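Local coordinates for fimbrial subunit CupB6 (Pseudomonas aeruginosa, PDB 5CYL), which forms the adhesive tip of a chaperone-usher pilus and probably takes part in attachment during biofilm formation, at residues A[43-48]-A[154-159]; A[213-218]-A[338-343]; A[224-229]-A[327-332]. All coordinates share one frame; numbering follows the deposited sequence.

Overall arrangement
From the N terminus, contact 1 closes first: strand 35-50 is followed by about a hundred residues before strand 151-160 returns to face it, joining two sheets of the N-terminal part of the adhesin. In the C-terminal pilin-type part, contact 2 opens on strand 215-225 and contact 3 near its far end. Contact 3 closes first, tying that end to the loop before strand 332-343; contact 2 closes further along, joining strands 215-225 and 332-343 across strand 352-361, so contact 3 is nested inside it. Their centres are about 29 Å apart, whereas contact 1 lies on the opposite side of the chain's centre, about 62 Å from contact 2 between centres.

Contact 1 of 3, residues A[43-48]-A[154-159]; sequences LFLNYK and LWAVDR
Ala156 sets its methyl against the ends of both branches of Leu45, with Ala156 CB 3.7 Å from Leu45 CD2 and 3.9 Å from Leu45 CD1. With CG anti to the backbone N (chi1 -173°), the fork of Leu45 is turned toward Ala156. A long, branched residue thus meets a short one, consistent with the closer 8.1 Å between Leu45 CA and Ala156 CA. No hydrogen bond joins the two segments, since they belong to different sheets: strand 35-50 pairs with 6-22 and 118-129, strand 151-160 with 56-65 and 185-189. The two sheets face each other as a β-sandwich, and alternate residues of each strand point into the layer between them. Leu43, Leu45, Leu154 and Ala156 are all buried, so side chains without polar atoms suit this layer. Two residues back on each strand, Leu43 and Leu154 stand further apart, 10.8 Å between Leu43 CA and Leu154 CA. The two leucines cross at about a right angle and touch through one methyl each, Leu43 CD1 to Leu154 CD1 at 3.9 Å. Tyr123 of strand 118-129 packs against both, while Leu58 of strand 56-65 lies against Leu45.

Contact 2 of 3, residues A[213-218]-A[338-343]; sequences VGREIN and AEFTFT
Arg215 reaches from strand 215-225 to Phe340 and Phe342 on strand 332-343, within the immunoglobulin-like β-fold of the fimbrial protein family. The two strands are not direct neighbours: strand 352-361 runs between them, pairing parallel with the first and antiparallel with the second. The 9.9 Å from Arg215 CA to Phe340 CA suits this spacing; side chains do most of the bridging, together with the carbonyl oxygen of Arg215, and no hydrogen bond crosses. Arg215 CB points toward the facing segment, and CG leaves it anti to the backbone N (chi1 -171°). CB, CG and CD serve as a spacer and touch neither ring. At chi3 (91°) the chain bends and brings the guanidinium over toward the phenylalanines. NE has a long, weak ion pair with Glu212, which may partly balance the charge. Beyond CZ the end splits: Arg215 NH2 lies 4.2 Å from Phe342 CZ, and Arg215 NH1 is 4.3 Å from Phe342 CE2. Guanidinium and ring are nearly coplanar, 17° apart, and meet edge to edge, so this is no cation-pi stack. Arg215 NH2 also comes to 4.4 Å from Phe340 CZ, approaching obliquely. An arginine suits this position, for its flat end can lie beside aromatic rings and, as the residue is partly exposed, its charge probably need not be buried among them. The phenylalanines suit the buried side, where Phe340 packs on Phe258, both rings meet Ile256, and Ile243 touches both Arg215 and Phe342. Phe342 is also held through its backbone, its N hydrogen-bonding to Asp351. Phe340 CZ lies 4.1 Å from Arg215 O, and on the next inward position of strand 215-225, Ile217 CD1 comes to 4.5 Å from Phe340 CE2.

Contact 3 of 3, residues A[224-229]-A[327-332]; sequences VALKNF and GELKAG
Leu226 spreads its two methyl groups over the loop residues Leu329 and Ala331, and nearly all of the contact passes through it. Its CG lies anti to the carbonyl carbon, beside the backbone N (chi1 -70°), which aims the fork at the facing segment. The branches then part: CD2 meets Leu329 and CD1 meets Ala331. Leu226 CD2 is closest to Leu329 CB, at 3.8 Å, with Leu329 CG (4.1 Å) and the Leu329 CD2 methyl (4.2 Å) a little farther off. In Leu329 too CG sits beside the backbone N (chi1 -83°), which swings its chain alongside Leu226, the two running past each other in opposite directions. Leu226 CD1 is 4.0 Å from Ala331 CB. A leucine, with two methyls to share out, suits a place facing two residues, and the small alanine lets the loop come close, with 7.2 Å between Leu226 CA and Ala331 CA. Between these two, the CB of Lys330 points away, as fits an exposed, charged residue, and its carbonyl oxygen comes near, Lys330 O to Leu226 CD2 4.3 Å. Leu226 opens a short 3-10 turn (226-228), closed by backbone hydrogen bonds from Asn228 N to Ala225 O and from Phe229 N to Leu226 O. The turn brings back Phe229; Leu226 O and Val224 CG2 lie in its ring plane at different parts of the edge. Phe283 of strand 283-289 extends the apolar patch: it packs edge-to-face with Phe229 and touches both leucines. The turn follows directly on strand 215-225, and the loop runs from strand 311-322 into strand 332-343; strand 352-361 pairs with both sides, bonding Leu226 through Thr361 and Gly332 through Ile360.

Contact 1 of 3, residues A[43-48]-A[154-159]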
loop_
_atom_site.group_PDB
_atom_site.type_symbol
_atom_site.label_atom_id
_atom_site.label_comp_id
_atom_site.label_asym_id
_atom_site.label_seq_id
_atom_site.Cartn_x
_atom_site.Cartn_y
_atom_site.Cartn_z
ATOM N N LEU A 43 18.285 10.125 19.713
ATOM C CA LEU A 43 19.372 11.014 19.253
ATOM C C LEU A 43 20.338 11.356 20.399
ATOM O O LEU A 43 19.899 11.524 21.534
ATOM C CB LEU A 43 18.790 12.303 18.688
ATOM C CG LEU A 43 17.950 12.176 17.420
ATOM C CD1 LEU A 43 17.598 13.563 16.906
ATOM C CD2 LEU A 43 18.662 11.316 16.365
ATOM N N PHE A 44 21.633 11.434 20.121
ATOM C CA PHE A 44 22.580 11.975 21.102
ATOM C C PHE A 44 22.589 13.499 21.045
ATOM O O PHE A 44 22.766 14.106 19.961
ATOM C CB PHE A 44 23.974 11.458 20.824
ATOM C CG PHE A 44 24.177 10.028 21.189
ATOM C CD1 PHE A 44 23.980 9.595 22.492
ATOM C CD2 PHE A 44 24.640 9.114 20.241
ATOM C CE1 PHE A 44 24.218 8.266 22.831
ATOM C CE2 PHE A 44 24.870 7.779 20.569
ATOM C CZ PHE A 44 24.648 7.355 21.870
ATOM N N LEU A 45 22.406 14.120 22.195
ATOM C CA LEU A 45 22.578 15.561 22.281
ATOM C C LEU A 45 23.934 15.923 22.942
ATOM O O LEU A 45 24.179 15.604 24.086
ATOM C CB LEU A 45 21.394 16.196 22.986
ATOM C CG LEU A 45 21.326 17.728 23.029
ATOM C CD1 LEU A 45 21.721 18.416 21.723
ATOM C CD2 LEU A 45 19.920 18.154 23.457
ATOM N N ASN A 46 24.807 16.581 22.190
ATOM C CA ASN A 46 26.137 16.941 22.673
ATOM C C ASN A 46 26.343 18.439 22.769
ATOM O O ASN A 46 25.926 19.223 21.905
ATOM C CB ASN A 46 27.187 16.275 21.804
ATOM C CG ASN A 46 27.008 14.776 21.762
ATOM O OD1 ASN A 46 26.647 14.185 22.754
ATOM N ND2 ASN A 46 27.220 14.164 20.597
ATOM N N TYR A 47 26.968 18.818 23.870
ATOM C CA TYR A 47 27.219 20.223 24.165
ATOM C C TYR A 47 28.434 20.253 25.037
ATOM O O TYR A 47 28.780 19.254 25.652
ATOM C CB TYR A 47 26.036 20.822 24.907
ATOM C CG TYR A 47 25.760 20.116 26.221
ATOM C CD1 TYR A 47 25.278 18.821 26.238
ATOM C CD2 TYR A 47 25.964 20.744 27.438
ATOM C CE1 TYR A 47 25.007 18.158 27.429
ATOM C CE2 TYR A 47 25.702 20.094 28.634
ATOM C CZ TYR A 47 25.226 18.802 28.621
ATOM O OH TYR A 47 24.947 18.148 29.788
ATOM N N LYS A 48 29.090 21.396 25.084
ATOM C CA LYS A 48 30.271 21.519 25.955
ATOM C C LYS A 48 29.855 22.253 27.188
ATOM O O LYS A 48 29.209 23.310 27.032
ATOM C CB LYS A 48 31.400 22.273 25.292
ATOM N N LEU A 154 14.014 20.625 15.396
ATOM C CA LEU A 154 14.329 20.267 16.771
ATOM C C LEU A 154 15.181 21.368 17.367
ATOM O O LEU A 154 16.192 21.763 16.800
ATOM C CB LEU A 154 15.074 18.932 16.806
ATOM C CG LEU A 154 14.363 17.781 16.092
ATOM C CD1 LEU A 154 15.128 16.473 16.236
ATOM C CD2 LEU A 154 12.945 17.606 16.629
ATOM N N TRP A 155 14.792 21.855 18.525
ATOM C CA TRP A 155 15.564 22.903 19.198
ATOM C C TRP A 155 16.168 22.423 20.508
ATOM O O TRP A 155 15.431 22.067 21.430
ATOM C CB TRP A 155 14.662 24.076 19.498
ATOM C CG TRP A 155 13.998 24.651 18.285
ATOM C CD1 TRP A 155 12.995 24.092 17.564
ATOM C CD2 TRP A 155 14.281 25.911 17.670
ATOM N NE1 TRP A 155 12.619 24.926 16.546
ATOM C CE2 TRP A 155 13.398 26.051 16.584
ATOM C CE3 TRP A 155 15.197 26.937 17.935
ATOM C CZ2 TRP A 155 13.396 27.176 15.757
ATOM C CZ3 TRP A 155 15.197 28.061 17.121
ATOM C CH2 TRP A 155 14.305 28.172 16.036
ATOM N N ALA A 156 17.486 22.428 20.627
ATOM C CA ALA A 156 18.115 22.343 21.976
ATOM C C ALA A 156 18.470 23.731 22.465
ATOM O O ALA A 156 19.311 24.378 21.876
ATOM C CB ALA A 156 19.355 21.485 21.953
ATOM N N VAL A 157 17.832 24.195 23.521
ATOM C CA VAL A 157 18.005 25.585 23.987
ATOM C C VAL A 157 18.377 25.661 25.472
ATOM O O VAL A 157 17.668 25.098 26.333
ATOM C CB VAL A 157 16.740 26.431 23.729
ATOM C CG1 VAL A 157 16.909 27.870 24.215
ATOM C CG2 VAL A 157 16.388 26.429 22.255
ATOM N N ASP A 158 19.493 26.335 25.758
ATOM C CA ASP A 158 19.935 26.521 27.140
ATOM C C ASP A 158 19.088 27.603 27.794
ATOM O O ASP A 158 18.889 28.674 27.209
ATOM C CB ASP A 158 21.431 26.850 27.194
ATOM C CG ASP A 158 21.913 27.186 28.615
ATOM O OD1 ASP A 158 21.645 28.306 29.109
ATOM O OD2 ASP A 158 22.568 26.330 29.247
ATOM N N ARG A 159 18.612 27.320 29.006
ATOM C CA ARG A 159 17.804 28.279 29.790
ATOM C C ARG A 159 18.031 28.150 31.305
ATOM O O ARG A 159 18.486 27.108 31.773
ATOM C CB ARG A 159 16.321 28.074 29.466
ATOM C CG ARG A 159 15.973 28.329 28.003
ATOM C CD ARG A 159 15.443 29.728 27.788
ATOM N NE ARG A 159 14.116 29.706 28.401
ATOM C CZ ARG A 159 13.310 30.739 28.500
ATOM N NH1 ARG A 159 13.701 31.911 28.034
ATOM N NH2 ARG A 159 12.114 30.599 29.046
#

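Contact 2 of 3, residues A[213-218]-A[338-343]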
loop_
_atom_site.group_PDB
_atom_site.type_symbol
_atom_site.label_atom_id
_atom_site.label_comp_id
_atom_site.label_asym_id
_atom_site.label_seq_id
_atom_site.Cartn_x
_atom_site.Cartn_y
_atom_site.Cartn_z
ATOM N N VAL A 213 2.612 -20.060 -12.270
ATOM C CA VAL A 213 2.569 -19.891 -13.720
ATOM C C VAL A 213 2.449 -21.240 -14.443
ATOM O O VAL A 213 2.884 -22.275 -13.949
ATOM C CB VAL A 213 3.726 -19.030 -14.246
ATOM C CG1 VAL A 213 3.676 -18.930 -15.760
ATOM C CG2 VAL A 213 3.667 -17.621 -13.640
ATOM N N GLY A 214 1.790 -21.224 -15.597
ATOM C CA GLY A 214 1.499 -22.426 -16.350
ATOM C C GLY A 214 0.360 -23.262 -15.796
ATOM O O GLY A 214 0.144 -24.372 -16.247
ATOM N N ARG A 215 -0.410 -22.730 -14.858
ATOM C CA ARG A 215 -1.546 -23.472 -14.314
ATOM C C ARG A 215 -2.586 -23.783 -15.389
ATOM O O ARG A 215 -3.051 -22.877 -16.053
ATOM C CB ARG A 215 -2.201 -22.708 -13.149
ATOM C CG ARG A 215 -3.250 -23.555 -12.418
ATOM C CD ARG A 215 -3.657 -23.014 -11.059
ATOM N NE ARG A 215 -4.811 -22.114 -11.105
ATOM C CZ ARG A 215 -4.734 -20.787 -11.160
ATOM N NH1 ARG A 215 -3.565 -20.155 -11.200
ATOM N NH2 ARG A 215 -5.837 -20.081 -11.186
ATOM N N GLU A 216 -2.949 -25.048 -15.545
ATOM C CA GLU A 216 -3.996 -25.433 -16.495
ATOM C C GLU A 216 -5.299 -25.799 -15.806
ATOM O O GLU A 216 -5.286 -26.456 -14.783
ATOM C CB GLU A 216 -3.569 -26.617 -17.333
ATOM C CG GLU A 216 -2.546 -26.274 -18.398
ATOM C CD GLU A 216 -2.594 -27.255 -19.516
ATOM O OE1 GLU A 216 -2.896 -28.432 -19.247
ATOM O OE2 GLU A 216 -2.352 -26.830 -20.652
ATOM N N ILE A 217 -6.429 -25.424 -16.393
ATOM C CA ILE A 217 -7.729 -25.819 -15.861
ATOM C C ILE A 217 -8.517 -26.531 -16.956
ATOM O O ILE A 217 -8.626 -26.016 -18.069
ATOM C CB ILE A 217 -8.506 -24.586 -15.375
ATOM C CG1 ILE A 217 -7.710 -23.855 -14.287
ATOM C CG2 ILE A 217 -9.885 -25.009 -14.878
ATOM C CD1 ILE A 217 -8.379 -22.633 -13.679
ATOM N N ASN A 218 -9.043 -27.725 -16.699
ATOM C CA ASN A 218 -9.828 -28.417 -17.765
ATOM C C ASN A 218 -11.285 -28.427 -17.477
ATOM O O ASN A 218 -11.681 -28.879 -16.414
ATOM C CB ASN A 218 -9.382 -29.836 -18.019
ATOM C CG ASN A 218 -7.917 -29.907 -18.363
ATOM O OD1 ASN A 218 -7.444 -29.294 -19.317
ATOM N ND2 ASN A 218 -7.171 -30.601 -17.536
ATOM N N ALA A 338 -8.706 -21.031 -23.659
ATOM C CA ALA A 338 -8.569 -19.612 -23.318
ATOM C C ALA A 338 -7.337 -19.415 -22.465
ATOM O O ALA A 338 -7.188 -20.061 -21.425
ATOM C CB ALA A 338 -9.790 -19.124 -22.564
ATOM N N GLU A 339 -6.467 -18.531 -22.913
ATOM C CA GLU A 339 -5.331 -18.104 -22.109
ATOM C C GLU A 339 -5.747 -16.944 -21.247
ATOM O O GLU A 339 -6.307 -15.982 -21.768
ATOM C CB GLU A 339 -4.185 -17.628 -22.983
ATOM C CG GLU A 339 -3.968 -18.531 -24.159
ATOM C CD GLU A 339 -2.706 -18.206 -24.934
ATOM O OE1 GLU A 339 -2.545 -17.034 -25.312
ATOM O OE2 GLU A 339 -1.903 -19.138 -25.191
ATOM N N PHE A 340 -5.449 -17.016 -19.955
ATOM C CA PHE A 340 -5.753 -15.914 -19.052
ATOM C C PHE A 340 -4.506 -15.321 -18.401
ATOM O O PHE A 340 -3.560 -16.043 -18.123
ATOM C CB PHE A 340 -6.791 -16.343 -18.003
ATOM C CG PHE A 340 -6.361 -17.482 -17.151
ATOM C CD1 PHE A 340 -5.516 -17.264 -16.064
ATOM C CD2 PHE A 340 -6.812 -18.773 -17.411
ATOM C CE1 PHE A 340 -5.100 -18.328 -15.264
ATOM C CE2 PHE A 340 -6.407 -19.834 -16.623
ATOM C CZ PHE A 340 -5.551 -19.623 -15.552
ATOM N N THR A 341 -4.532 -14.010 -18.185
ATOM C CA THR A 341 -3.441 -13.295 -17.527
ATOM C C THR A 341 -3.938 -12.487 -16.335
ATOM O O THR A 341 -5.022 -11.911 -16.388
ATOM C CB THR A 341 -2.746 -12.328 -18.500
ATOM O OG1 THR A 341 -2.286 -13.051 -19.639
ATOM C CG2 THR A 341 -1.549 -11.652 -17.864
ATOM N N PHE A 342 -3.131 -12.427 -15.271
ATOM C CA PHE A 342 -3.489 -11.675 -14.065
ATOM C C PHE A 342 -2.767 -10.342 -14.023
ATOM O O PHE A 342 -1.567 -10.297 -14.135
ATOM C CB PHE A 342 -3.150 -12.469 -12.808
ATOM C CG PHE A 342 -3.953 -13.709 -12.625
ATOM C CD1 PHE A 342 -5.271 -13.653 -12.199
ATOM C CD2 PHE A 342 -3.364 -14.955 -12.843
ATOM C CE1 PHE A 342 -6.008 -14.828 -12.061
ATOM C CE2 PHE A 342 -4.097 -16.145 -12.721
ATOM C CZ PHE A 342 -5.424 -16.079 -12.317
ATOM N N THR A 343 -3.447 -9.241 -13.787
ATOM C CA THR A 343 -2.691 -8.023 -13.568
ATOM C C THR A 343 -2.980 -7.452 -12.212
ATOM O O THR A 343 -4.115 -7.378 -11.792
ATOM C CB THR A 343 -2.893 -6.955 -14.650
ATOM O OG1 THR A 343 -4.242 -6.492 -14.639
ATOM C CG2 THR A 343 -2.541 -7.511 -16.007
#

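Contact 3 of 3, residues A[224-229]-A[327-332]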
loop_
_atom_site.group_PDB
_atom_site.type_symbol
_atom_site.label_atom_id
_atom_site.label_comp_id
_atom_site.label_asym_id
_atom_site.label_seq_id
_atom_site.Cartn_x
_atom_site.Cartn_y
_atom_site.Cartn_z
ATOM N N VAL A 224 -23.135 -33.175 -26.806
ATOM C CA VAL A 224 -24.483 -32.677 -27.102
ATOM C C VAL A 224 -24.829 -32.950 -28.557
ATOM O O VAL A 224 -24.014 -32.768 -29.450
ATOM C CB VAL A 224 -24.642 -31.165 -26.780
ATOM C CG1 VAL A 224 -24.501 -30.889 -25.286
ATOM C CG2 VAL A 224 -23.600 -30.378 -27.502
ATOM N N ALA A 225 -26.059 -33.351 -28.779
ATOM C CA ALA A 225 -26.507 -33.654 -30.119
ATOM C C ALA A 225 -26.896 -32.389 -30.838
ATOM O O ALA A 225 -27.397 -31.467 -30.193
ATOM C CB ALA A 225 -27.679 -34.611 -30.080
ATOM N N LEU A 226 -26.694 -32.364 -32.164
ATOM C CA LEU A 226 -27.093 -31.205 -32.989
ATOM C C LEU A 226 -28.561 -30.852 -32.846
ATOM O O LEU A 226 -28.905 -29.678 -32.925
ATOM C CB LEU A 226 -26.847 -31.443 -34.465
ATOM C CG LEU A 226 -25.439 -31.494 -35.011
ATOM C CD1 LEU A 226 -25.353 -32.489 -36.152
ATOM C CD2 LEU A 226 -25.015 -30.134 -35.518
ATOM N N LYS A 227 -29.408 -31.868 -32.649
ATOM C CA LYS A 227 -30.879 -31.697 -32.542
ATOM C C LYS A 227 -31.204 -30.769 -31.360
ATOM O O LYS A 227 -32.158 -30.020 -31.381
ATOM C CB LYS A 227 -31.613 -33.058 -32.445
ATOM N N ASN A 228 -30.320 -30.769 -30.368
ATOM C CA ASN A 228 -30.446 -29.880 -29.182
ATOM C C ASN A 228 -30.269 -28.376 -29.430
ATOM O O ASN A 228 -30.545 -27.593 -28.551
ATOM C CB ASN A 228 -29.506 -30.328 -28.047
ATOM C CG ASN A 228 -29.965 -31.607 -27.362
ATOM O OD1 ASN A 228 -31.028 -32.160 -27.642
ATOM N ND2 ASN A 228 -29.149 -32.082 -26.443
ATOM N N PHE A 229 -29.823 -27.988 -30.615
ATOM C CA PHE A 229 -29.651 -26.577 -30.956
ATOM C C PHE A 229 -30.519 -26.207 -32.138
ATOM O O PHE A 229 -29.985 -25.986 -33.234
ATOM C CB PHE A 229 -28.206 -26.259 -31.374
ATOM C CG PHE A 229 -27.168 -26.668 -30.401
ATOM C CD1 PHE A 229 -26.598 -27.927 -30.470
ATOM C CD2 PHE A 229 -26.725 -25.781 -29.440
ATOM C CE1 PHE A 229 -25.611 -28.303 -29.572
ATOM C CE2 PHE A 229 -25.730 -26.147 -28.537
ATOM C CZ PHE A 229 -25.159 -27.402 -28.617
ATOM N N GLY A 327 -27.215 -24.777 -43.237
ATOM C CA GLY A 327 -26.204 -25.449 -44.049
ATOM C C GLY A 327 -24.903 -25.698 -43.302
ATOM O O GLY A 327 -24.290 -26.755 -43.416
ATOM N N GLU A 328 -24.517 -24.710 -42.500
ATOM C CA GLU A 328 -23.210 -24.638 -41.797
ATOM C C GLU A 328 -22.886 -25.676 -40.698
ATOM O O GLU A 328 -21.737 -26.101 -40.599
ATOM C CB GLU A 328 -23.003 -23.232 -41.215
ATOM N N LEU A 329 -23.857 -26.182 -39.983
ATOM C CA LEU A 329 -23.578 -27.084 -38.905
ATOM C C LEU A 329 -22.930 -28.371 -39.282
ATOM O O LEU A 329 -23.290 -28.951 -40.228
ATOM C CB LEU A 329 -24.870 -27.394 -38.202
ATOM C CG LEU A 329 -25.374 -26.414 -37.171
ATOM C CD1 LEU A 329 -25.150 -25.052 -37.664
ATOM C CD2 LEU A 329 -26.824 -26.603 -36.909
ATOM N N LYS A 330 -21.916 -28.771 -38.525
ATOM C CA LYS A 330 -21.257 -30.051 -38.733
ATOM C C LYS A 330 -20.970 -30.656 -37.372
ATOM O O LYS A 330 -20.768 -29.925 -36.401
ATOM C CB LYS A 330 -19.957 -29.869 -39.517
ATOM C CG LYS A 330 -19.508 -31.109 -40.271
ATOM C CD LYS A 330 -18.167 -30.886 -40.953
ATOM C CE LYS A 330 -18.329 -30.100 -42.244
ATOM N NZ LYS A 330 -17.217 -30.365 -43.198
ATOM N N ALA A 331 -20.947 -31.980 -37.282
ATOM C CA ALA A 331 -20.660 -32.596 -35.994
ATOM C C ALA A 331 -19.215 -32.942 -35.807
ATOM O O ALA A 331 -18.508 -33.074 -36.753
ATOM C CB ALA A 331 -21.553 -33.770 -35.764
ATOM N N GLY A 332 -18.780 -33.066 -34.577
ATOM C CA GLY A 332 -17.399 -33.415 -34.326
ATOM C C GLY A 332 -16.835 -33.090 -32.958
ATOM O O GLY A 332 -17.556 -32.827 -32.017
#